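Type-2 restriction enzyme NlaIV (Neisseria lactamica, PDB 6QM2) cleaves double-stranded DNA as a P subtype restriction endonuclease, recognising 5'-GGNNCC-3' and cutting after the third nucleotide to leave blunt, 5'-phosphorylated ends. Local coordinates at residues E113-P118 / S213-K218; S111-I114 / Y119-D122; I198-Y203 / P234-I239; K146-I151 / E192-A197. All blocks are in the same frame, centred on the assembly; numbering follows the deposited sequence.

Interaction 1: E113-P118 / S213-K218; sequences EIIHKP and SLWKRK
I115, in the last turn of helix 107-116, faces K218 in the first turn of helix 215-227, and the CA atoms of these two residues, 6.7 Å apart, are the nearest CA pair of the two segments. The helix carrying I115 ends just beyond it: K117 N still bonds to E113 O (2.7 Å), but K117 itself leaves helical geometry. The side chains of I114, I115 and W215 carry the contact. In I115 the CG1 branch points opposite the carbonyl carbon (chi1 -75°) and runs on extended, which lays CD1 over one face of the W215 indole. The methyl sits 3.5 Å from the centroid of the five-membered ring, 20° off the normal, a CH-pi contact displaced toward the rim of the indole. I114 comes to the same indole from its edge: CD1 lies in the ring plane, 3.6 Å from W215 CH2, and the two side chains meet at about a right angle. K218 adds its aliphatic base at the more exposed margin, with CB 4.3 Å from I115 CD1. W215 also meets the nearly parallel ring of F219 and touches I198 and V202, so the indole of helix 215-227 is packed between helices 107-116 and 191-204. Two consecutive isoleucines, one at a face and one at the benzo edge, therefore hold the indole by shape and dispersion, while NE1, the one polar atom of this buried ring, is answered by a weak hydrogen bond to S111 O of the partner helix.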
# COMPACT_ATOMS: atom_id res chain seq x y z
N GLU A 113 19.24 18.16 13.07
CA GLU A 113 20.15 17.05 12.82
C GLU A 113 21.51 17.52 12.30
O GLU A 113 22.54 17.06 12.80
CB GLU A 113 19.52 16.07 11.81
CG GLU A 113 20.36 14.86 11.39
CD GLU A 113 20.23 13.67 12.32
OE1 GLU A 113 19.94 13.86 13.53
OE2 GLU A 113 20.43 12.53 11.84
N ILE A 114 21.52 18.41 11.31
CA ILE A 114 22.78 18.83 10.67
C ILE A 114 23.67 19.75 11.53
O ILE A 114 24.83 19.96 11.19
CB ILE A 114 22.57 19.44 9.26
CG1 ILE A 114 21.78 20.76 9.30
CG2 ILE A 114 21.91 18.42 8.34
CD1 ILE A 114 21.84 21.53 8.00
N ILE A 115 23.14 20.29 12.62
CA ILE A 115 23.99 20.92 13.65
C ILE A 115 24.68 19.86 14.50
O ILE A 115 25.89 19.93 14.71
CB ILE A 115 23.19 21.90 14.53
CG1 ILE A 115 22.93 23.18 13.73
CG2 ILE A 115 23.95 22.22 15.83
CD1 ILE A 115 22.03 24.19 14.41
N HIS A 116 23.92 18.88 14.98
CA HIS A 116 24.47 17.82 15.84
C HIS A 116 25.35 16.86 15.03
O HIS A 116 26.36 16.37 15.54
CB HIS A 116 23.34 17.06 16.54
CG HIS A 116 22.59 17.88 17.56
ND1 HIS A 116 22.33 17.42 18.84
CD2 HIS A 116 22.06 19.12 17.50
CE1 HIS A 116 21.67 18.34 19.51
NE2 HIS A 116 21.49 19.39 18.72
N LYS A 117 24.97 16.61 13.78
CA LYS A 117 25.65 15.65 12.91
C LYS A 117 25.82 16.22 11.49
O LYS A 117 25.17 15.75 10.55
CB LYS A 117 24.85 14.35 12.86
CG LYS A 117 24.61 13.67 14.21
CD LYS A 117 23.84 12.37 14.01
CE LYS A 117 23.57 11.65 15.32
NZ LYS A 117 23.24 10.22 15.08
N PRO A 118 26.72 17.21 11.31
CA PRO A 118 26.97 17.83 10.00
C PRO A 118 27.39 16.86 8.90
O PRO A 118 27.14 17.11 7.73
CB PRO A 118 28.11 18.81 10.27
CG PRO A 118 28.06 19.08 11.73
CD PRO A 118 27.56 17.82 12.36
N SER A 213 18.54 32.33 15.60
CA SER A 213 19.54 33.35 15.94
C SER A 213 20.96 32.79 15.92
O SER A 213 21.83 33.31 15.23
CB SER A 213 19.23 33.97 17.31
OG SER A 213 20.06 35.08 17.58
N LEU A 214 21.16 31.70 16.64
CA LEU A 214 22.49 31.12 16.81
C LEU A 214 22.91 30.17 15.67
O LEU A 214 24.08 29.83 15.56
CB LEU A 214 22.57 30.40 18.16
CG LEU A 214 22.06 31.14 19.41
CD1 LEU A 214 22.27 30.31 20.67
CD2 LEU A 214 22.72 32.51 19.57
N TRP A 215 21.95 29.79 14.82
CA TRP A 215 22.09 28.67 13.87
C TRP A 215 23.38 28.64 13.04
O TRP A 215 24.00 27.59 12.91
CB TRP A 215 20.87 28.60 12.91
CG TRP A 215 20.63 27.23 12.36
CD1 TRP A 215 19.76 26.31 12.84
CD2 TRP A 215 21.28 26.63 11.23
NE1 TRP A 215 19.82 25.16 12.09
CE2 TRP A 215 20.75 25.33 11.09
CE3 TRP A 215 22.25 27.07 10.32
CZ2 TRP A 215 21.16 24.45 10.08
CZ3 TRP A 215 22.67 26.19 9.31
CH2 TRP A 215 22.11 24.90 9.20
N LYS A 216 23.76 29.78 12.46
CA LYS A 216 24.94 29.87 11.58
C LYS A 216 26.22 29.52 12.33
O LYS A 216 27.00 28.68 11.87
CB LYS A 216 25.05 31.27 10.97
CG LYS A 216 26.16 31.44 9.93
CD LYS A 216 26.35 32.92 9.58
CE LYS A 216 27.76 33.22 9.09
NZ LYS A 216 28.11 32.42 7.88
N ARG A 217 26.43 30.19 13.46
CA ARG A 217 27.61 29.97 14.30
C ARG A 217 27.65 28.52 14.80
O ARG A 217 28.65 27.83 14.61
CB ARG A 217 27.63 30.96 15.48
CG ARG A 217 28.92 31.00 16.29
CD ARG A 217 28.83 31.94 17.50
NE ARG A 217 27.73 31.57 18.41
CZ ARG A 217 27.75 30.58 19.31
NH1 ARG A 217 28.83 29.81 19.48
NH2 ARG A 217 26.67 30.36 20.07
N LYS A 218 26.55 28.08 15.40
CA LYS A 218 26.44 26.70 15.91
C LYS A 218 26.75 25.64 14.85
O LYS A 218 27.37 24.63 15.17
CB LYS A 218 25.05 26.44 16.49
CG LYS A 218 24.77 27.20 17.78
CD LYS A 218 23.57 26.64 18.54
CE LYS A 218 23.90 25.30 19.20
NZ LYS A 218 22.95 24.99 20.30

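Interaction 2: S111-I114 / Y119-D122; sequences SDEI and YMLD
The turn that brings the chain out of helix 107-116 toward strand 124-132 folds back on the helix it has just left, with M120 against E113 and L121 against I114. Its residues 119-121 form part of a short 3-10 segment, and the nearest CA pair is I114 and M120, 6.3 Å apart. E113 has its CG anti to the backbone N (chi1 178°) and bends at the next bond, which swings the carboxylate round to M120, and a bend at chi2 of M120 (-58°) turns its CE toward the carboxylate. OE2 of E113 lies 3.6 Å from M120 CE, van der Waals packing of a carboxylate oxygen on the thioether methyl, and the two chains run obliquely to each other. This helix and turn belong to the beta-alpha-beta crossover, which also contains the short strand 105-106, between the parallel neighbouring strands 88-95 and 124-132 of the mixed sheet, the core sheet of a protein assigned to the PDDEXK nuclease clan. Beyond the pair, E113 also touches M73 and M120 touches P75, two residues of the observed sodium site, and the M120 side chain is about 7 Å from that ion. The second half of the contact is purely apolar. I114 offers its CG2 branch to L121, whose CD2 is 3.9 Å from it, and the two side chains cross at about a right angle. L121 also touches F219 on helix 215-227 and F194 and V195 on helix 191-204.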
# COMPACT_ATOMS: atom_id res chain seq x y z
N SER A 111 16.97 20.33 10.11
CA SER A 111 17.67 21.53 10.53
C SER A 111 18.41 21.33 11.87
O SER A 111 19.51 21.85 12.05
CB SER A 111 16.73 22.75 10.59
OG SER A 111 15.57 22.48 11.37
N ASP A 112 17.80 20.57 12.79
CA ASP A 112 18.45 20.22 14.07
C ASP A 112 19.53 19.17 13.89
O ASP A 112 20.59 19.26 14.50
CB ASP A 112 17.42 19.70 15.10
CG ASP A 112 16.47 20.78 15.59
OD1 ASP A 112 16.74 21.99 15.38
OD2 ASP A 112 15.44 20.42 16.20
N GLU A 113 19.24 18.16 13.07
CA GLU A 113 20.15 17.05 12.82
C GLU A 113 21.51 17.52 12.30
O GLU A 113 22.54 17.06 12.80
CB GLU A 113 19.52 16.07 11.81
CG GLU A 113 20.36 14.86 11.39
CD GLU A 113 20.23 13.67 12.32
OE1 GLU A 113 19.94 13.86 13.53
OE2 GLU A 113 20.43 12.53 11.84
N ILE A 114 21.52 18.41 11.31
CA ILE A 114 22.78 18.83 10.67
C ILE A 114 23.67 19.75 11.53
O ILE A 114 24.83 19.96 11.19
CB ILE A 114 22.57 19.44 9.26
CG1 ILE A 114 21.78 20.76 9.30
CG2 ILE A 114 21.91 18.42 8.34
CD1 ILE A 114 21.84 21.53 8.00
N TYR A 119 28.05 15.77 9.29
CA TYR A 119 28.39 14.69 8.36
C TYR A 119 27.21 14.06 7.59
O TYR A 119 27.43 13.38 6.58
CB TYR A 119 29.22 13.60 9.07
CG TYR A 119 28.58 13.00 10.31
CD1 TYR A 119 27.69 11.94 10.22
CD2 TYR A 119 28.89 13.49 11.58
CE1 TYR A 119 27.12 11.38 11.37
CE2 TYR A 119 28.32 12.95 12.73
CZ TYR A 119 27.44 11.89 12.61
OH TYR A 119 26.89 11.35 13.74
N MET A 120 25.98 14.28 8.06
CA MET A 120 24.78 13.89 7.30
C MET A 120 24.66 14.61 5.95
O MET A 120 24.07 14.06 5.02
CB MET A 120 23.51 14.12 8.13
CG MET A 120 23.36 13.19 9.31
SD MET A 120 23.36 11.45 8.83
CE MET A 120 23.21 10.65 10.43
N LEU A 121 25.22 15.80 5.83
CA LEU A 121 25.22 16.53 4.55
C LEU A 121 26.06 15.86 3.45
O LEU A 121 25.90 16.20 2.28
CB LEU A 121 25.72 17.97 4.75
CG LEU A 121 24.85 18.85 5.65
CD1 LEU A 121 25.62 20.07 6.15
CD2 LEU A 121 23.59 19.27 4.93
N ASP A 122 26.95 14.95 3.83
CA ASP A 122 27.77 14.20 2.87
C ASP A 122 27.22 12.80 2.60
O ASP A 122 27.93 11.97 2.04
CB ASP A 122 29.23 14.11 3.38
CG ASP A 122 30.25 14.03 2.25
OD1 ASP A 122 30.33 14.99 1.46
OD2 ASP A 122 30.98 13.02 2.16

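Interaction 3: I198-Y203 / P234-I239; sequences IEETVY and PRWHEI
Van der Waals packing joins E200, on helix 191-204, to W236, the first residue of the short helix 236-239; their CA atoms are 6.4 Å apart. The two side chains cross at about a right angle and meet through their first carbons, with E200 CB 3.7 Å from W236 CB. Beyond that, E200 CG approaches the indole obliquely, 3.7 Å from W236 CD1. The E200 chain then bends (chi2 54°), and although its carboxylate plane is only 11° from that of the ring, the two do not stack, because CB and CG do the touching.

Water mediates the polar part. A single molecule links E199 OE1 (3.1 Å) to the backbone N of W236 (3.2 Å), donating to the carboxylate and accepting from the amide, though both bonds are weak. Nearby, S196 OG hydrogen-bonds to P234 O, giving the incoming loop a direct tie to the long helix.

A salt bridge within the second segment, R235 NH1 to E238 OE1 at 2.7 Å, spans from the N-cap position into the first turn. Taken together, this is the packing of the first turn of the short helix 236-239 against helix 191-204, a longer helix of the same chain.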
# COMPACT_ATOMS: atom_id res chain seq x y z
N ILE A 198 18.97 26.38 4.07
CA ILE A 198 18.47 25.78 5.32
C ILE A 198 18.48 26.83 6.43
O ILE A 198 17.47 27.00 7.12
CB ILE A 198 19.29 24.54 5.78
CG1 ILE A 198 19.22 23.39 4.77
CG2 ILE A 198 18.82 24.06 7.16
CD1 ILE A 198 17.87 22.72 4.63
N GLU A 199 19.60 27.54 6.59
CA GLU A 199 19.73 28.57 7.62
C GLU A 199 18.59 29.57 7.58
O GLU A 199 17.97 29.86 8.60
CB GLU A 199 21.06 29.32 7.49
CG GLU A 199 21.35 30.29 8.64
CD GLU A 199 22.41 31.33 8.30
OE1 GLU A 199 23.28 31.07 7.43
OE2 GLU A 199 22.37 32.41 8.93
N GLU A 200 18.32 30.10 6.39
CA GLU A 200 17.29 31.13 6.23
C GLU A 200 15.90 30.54 6.43
O GLU A 200 15.07 31.14 7.11
CB GLU A 200 17.41 31.83 4.87
CG GLU A 200 16.56 33.09 4.72
CD GLU A 200 16.80 34.11 5.82
OE1 GLU A 200 17.96 34.25 6.27
OE2 GLU A 200 15.83 34.78 6.23
N THR A 201 15.67 29.36 5.85
CA THR A 201 14.41 28.63 6.05
C THR A 201 14.08 28.43 7.53
O THR A 201 12.90 28.48 7.91
CB THR A 201 14.43 27.26 5.35
OG1 THR A 201 14.82 27.43 3.98
CG2 THR A 201 13.06 26.60 5.38
N VAL A 202 15.10 28.22 8.36
CA VAL A 202 14.91 28.10 9.81
C VAL A 202 14.21 29.35 10.36
O VAL A 202 13.27 29.24 11.14
CB VAL A 202 16.24 27.83 10.57
CG1 VAL A 202 16.08 27.98 12.07
CG2 VAL A 202 16.76 26.42 10.27
N TYR A 203 14.67 30.53 9.93
CA TYR A 203 14.08 31.80 10.36
C TYR A 203 12.71 32.06 9.73
O TYR A 203 11.80 32.55 10.41
CB TYR A 203 15.02 32.97 10.04
CG TYR A 203 14.45 34.31 10.42
CD1 TYR A 203 14.15 34.62 11.75
CD2 TYR A 203 14.20 35.28 9.45
CE1 TYR A 203 13.63 35.85 12.10
CE2 TYR A 203 13.68 36.52 9.80
CZ TYR A 203 13.39 36.80 11.12
OH TYR A 203 12.87 38.02 11.46
N PRO A 234 27.48 31.34 3.05
CA PRO A 234 27.09 32.70 2.65
C PRO A 234 25.70 33.09 3.16
O PRO A 234 24.89 32.21 3.48
CB PRO A 234 27.10 32.63 1.12
CG PRO A 234 26.89 31.19 0.80
CD PRO A 234 27.53 30.41 1.91
N ARG A 235 25.44 34.39 3.27
CA ARG A 235 24.10 34.88 3.59
C ARG A 235 23.18 34.56 2.42
O ARG A 235 23.59 34.69 1.26
CB ARG A 235 24.09 36.38 3.86
CG ARG A 235 24.72 36.79 5.19
CD ARG A 235 24.34 38.22 5.60
NE ARG A 235 24.51 39.19 4.50
CZ ARG A 235 23.54 39.87 3.87
NH1 ARG A 235 23.87 40.71 2.88
NH2 ARG A 235 22.24 39.76 4.20
N TRP A 236 21.96 34.11 2.71
CA TRP A 236 21.01 33.71 1.66
C TRP A 236 20.64 34.88 0.75
O TRP A 236 20.53 34.72 -0.46
CB TRP A 236 19.75 33.10 2.26
CG TRP A 236 18.70 32.74 1.24
CD1 TRP A 236 17.45 33.28 1.11
CD2 TRP A 236 18.82 31.76 0.20
NE1 TRP A 236 16.79 32.69 0.06
CE2 TRP A 236 17.61 31.76 -0.52
CE3 TRP A 236 19.84 30.88 -0.19
CZ2 TRP A 236 17.38 30.92 -1.61
CZ3 TRP A 236 19.61 30.04 -1.28
CH2 TRP A 236 18.39 30.07 -1.98
N HIS A 237 20.47 36.06 1.35
CA HIS A 237 20.15 37.28 0.60
C HIS A 237 21.14 37.56 -0.55
O HIS A 237 20.72 37.97 -1.63
CB HIS A 237 20.09 38.49 1.55
CG HIS A 237 19.47 39.70 0.93
ND1 HIS A 237 18.11 39.89 0.87
CD2 HIS A 237 20.03 40.79 0.36
CE1 HIS A 237 17.85 41.05 0.28
NE2 HIS A 237 19.00 41.62 -0.04
N GLU A 238 22.43 37.33 -0.31
CA GLU A 238 23.46 37.52 -1.34
C GLU A 238 23.37 36.53 -2.50
O GLU A 238 23.58 36.91 -3.65
CB GLU A 238 24.87 37.46 -0.73
CG GLU A 238 25.20 38.59 0.24
CD GLU A 238 25.12 39.98 -0.38
OE1 GLU A 238 24.59 40.89 0.28
OE2 GLU A 238 25.56 40.15 -1.54
N ILE A 239 23.05 35.27 -2.20
CA ILE A 239 23.06 34.19 -3.21
C ILE A 239 21.69 33.79 -3.76
O ILE A 239 21.62 33.00 -4.71
CB ILE A 239 23.78 32.91 -2.70
CG1 ILE A 239 23.11 32.34 -1.45
CG2 ILE A 239 25.25 33.21 -2.44
CD1 ILE A 239 23.43 30.87 -1.22
O HOH W 1 21.48 32.19 5.21

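Interaction 4: K146-I151 / E192-A197; sequences KKVWQI and EDFVSA
F194 of helix 191-204 packs against V148 and W149, in the segment that follows on from strand 138-147 with helical backbone angles; that strand is an outermost one of the mixed sheet in this PDDEXK-clan protein, and the contact docks a helix on the chain that continues from it. A trans chi1 (173°) extends the F194 ring across to V148. V148 CG1 lies over one ring face, 4.1 Å from the centroid and 24° off the normal, a CH-pi contact shifted toward the rim, while the other methyl, CG2, is 3.8 Å from F194 CZ. At the root of the phenylalanine, W149 CB meets F194 CB at 3.4 Å, and W149 N is over the same face of the ring as V148 CG1. The W149 indole is turned off from F194, and its contact is through CB.

Further out, Y110 of helix 107-116 touches both V148 and F194, and I160 also packs on F194, so the ring is buried among several elements. K147 has a salt bridge from NZ to D124, which anchors the preceding residue to the neighbouring strand 124-132. The turn at 148-150 brings Q150 CG over the same indole face of W149 as K147 CB. It is closed by K147 N, which donates to Q150 OE1 at 2.9 Å, nearly straight at 169°, in the amide plane and on a lone pair of the oxygen.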
# COMPACT_ATOMS: atom_id res chain seq x y z
N LYS A 146 23.97 10.98 -6.05
CA LYS A 146 23.98 12.43 -5.85
C LYS A 146 24.06 12.78 -4.36
O LYS A 146 23.74 11.96 -3.50
CB LYS A 146 22.71 13.05 -6.45
CG LYS A 146 22.55 12.86 -7.96
CD LYS A 146 23.19 13.99 -8.75
CE LYS A 146 23.56 13.55 -10.16
NZ LYS A 146 24.11 14.68 -10.95
N LYS A 147 24.50 14.01 -4.08
CA LYS A 147 24.43 14.59 -2.73
C LYS A 147 23.07 15.27 -2.55
O LYS A 147 22.39 15.58 -3.53
CB LYS A 147 25.56 15.60 -2.50
CG LYS A 147 26.81 15.03 -1.84
CD LYS A 147 27.50 13.98 -2.70
CE LYS A 147 28.82 13.54 -2.08
NZ LYS A 147 28.67 12.90 -0.75
N VAL A 148 22.69 15.52 -1.29
CA VAL A 148 21.41 16.19 -0.98
C VAL A 148 21.27 17.57 -1.65
O VAL A 148 20.18 17.93 -2.09
CB VAL A 148 21.16 16.31 0.56
CG1 VAL A 148 22.12 17.30 1.22
CG2 VAL A 148 19.72 16.69 0.85
N TRP A 149 22.37 18.31 -1.72
CA TRP A 149 22.39 19.64 -2.35
C TRP A 149 22.23 19.58 -3.87
O TRP A 149 21.76 20.54 -4.47
CB TRP A 149 23.65 20.46 -1.94
CG TRP A 149 24.99 19.76 -2.04
CD1 TRP A 149 25.61 19.02 -1.07
CD2 TRP A 149 25.89 19.78 -3.16
NE1 TRP A 149 26.82 18.55 -1.52
CE2 TRP A 149 27.02 19.01 -2.80
CE3 TRP A 149 25.84 20.36 -4.43
CZ2 TRP A 149 28.10 18.80 -3.67
CZ3 TRP A 149 26.92 20.16 -5.31
CH2 TRP A 149 28.03 19.39 -4.91
N GLN A 150 22.60 18.46 -4.49
CA GLN A 150 22.43 18.26 -5.94
C GLN A 150 21.00 17.92 -6.37
O GLN A 150 20.67 18.05 -7.55
CB GLN A 150 23.38 17.16 -6.44
CG GLN A 150 24.85 17.52 -6.35
CD GLN A 150 25.74 16.41 -6.88
OE1 GLN A 150 25.68 15.27 -6.41
NE2 GLN A 150 26.58 16.73 -7.85
N ILE A 151 20.15 17.49 -5.43
CA ILE A 151 18.77 17.10 -5.75
C ILE A 151 17.72 18.00 -5.10
O ILE A 151 16.55 17.64 -5.07
CB ILE A 151 18.52 15.61 -5.40
CG1 ILE A 151 18.52 15.37 -3.88
CG2 ILE A 151 19.56 14.73 -6.08
CD1 ILE A 151 18.25 13.93 -3.50
N GLU A 192 27.52 24.69 0.48
CA GLU A 192 27.41 25.93 1.25
C GLU A 192 26.10 26.66 0.97
O GLU A 192 25.45 27.17 1.89
CB GLU A 192 28.60 26.87 0.99
CG GLU A 192 29.93 26.42 1.60
CD GLU A 192 30.73 25.43 0.75
OE1 GLU A 192 30.27 25.07 -0.36
OE2 GLU A 192 31.82 25.02 1.19
N ASP A 193 25.70 26.69 -0.31
CA ASP A 193 24.45 27.34 -0.73
C ASP A 193 23.22 26.62 -0.19
O ASP A 193 22.30 27.26 0.32
CB ASP A 193 24.38 27.44 -2.26
CG ASP A 193 25.40 28.41 -2.85
OD1 ASP A 193 26.16 29.06 -2.10
OD2 ASP A 193 25.45 28.53 -4.09
N PHE A 194 23.21 25.28 -0.30
CA PHE A 194 22.16 24.45 0.32
C PHE A 194 22.00 24.77 1.81
O PHE A 194 20.89 25.00 2.28
CB PHE A 194 22.47 22.96 0.11
CG PHE A 194 21.54 22.02 0.85
CD1 PHE A 194 20.32 21.66 0.31
CD2 PHE A 194 21.90 21.48 2.09
CE1 PHE A 194 19.47 20.79 0.98
CE2 PHE A 194 21.05 20.61 2.76
CZ PHE A 194 19.83 20.27 2.21
N VAL A 195 23.11 24.80 2.53
CA VAL A 195 23.10 25.07 3.96
C VAL A 195 22.62 26.50 4.22
O VAL A 195 21.87 26.73 5.18
CB VAL A 195 24.48 24.82 4.62
CG1 VAL A 195 24.50 25.27 6.08
CG2 VAL A 195 24.85 23.34 4.53
N SER A 196 23.04 27.45 3.38
CA SER A 196 22.56 28.83 3.46
C SER A 196 21.04 28.91 3.33
O SER A 196 20.40 29.68 4.05
CB SER A 196 23.21 29.72 2.40
OG SER A 196 22.71 31.05 2.48
N ALA A 197 20.49 28.12 2.41
CA ALA A 197 19.04 28.01 2.26
C ALA A 197 18.39 27.45 3.52
O ALA A 197 17.39 28.01 3.99
CB ALA A 197 18.69 27.15 1.05

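From the N terminus, interaction 2 closes first, a tight loop in which the chain leaving helix 107-116 turns back on that helix. Interaction 1 starts from the same helix, sharing E113 and I114, but closes only at 213-218, spanning a long loop. Interaction 4 is nested within that loop, joining 146-151 to helix 191-204. Interaction 3 opens later on helix 191-204 and closes at 234-239, so it crosses interaction 1. Further packing connects them: W215 of interaction 1 with V195 of interaction 4, S111 of interaction 2 with V202 of interaction 3, and I239 of interaction 3 with D193 of interaction 4. Helices 107-116, 191-204, 215-227 and 236-239 are thereby tied beside the mixed sheet.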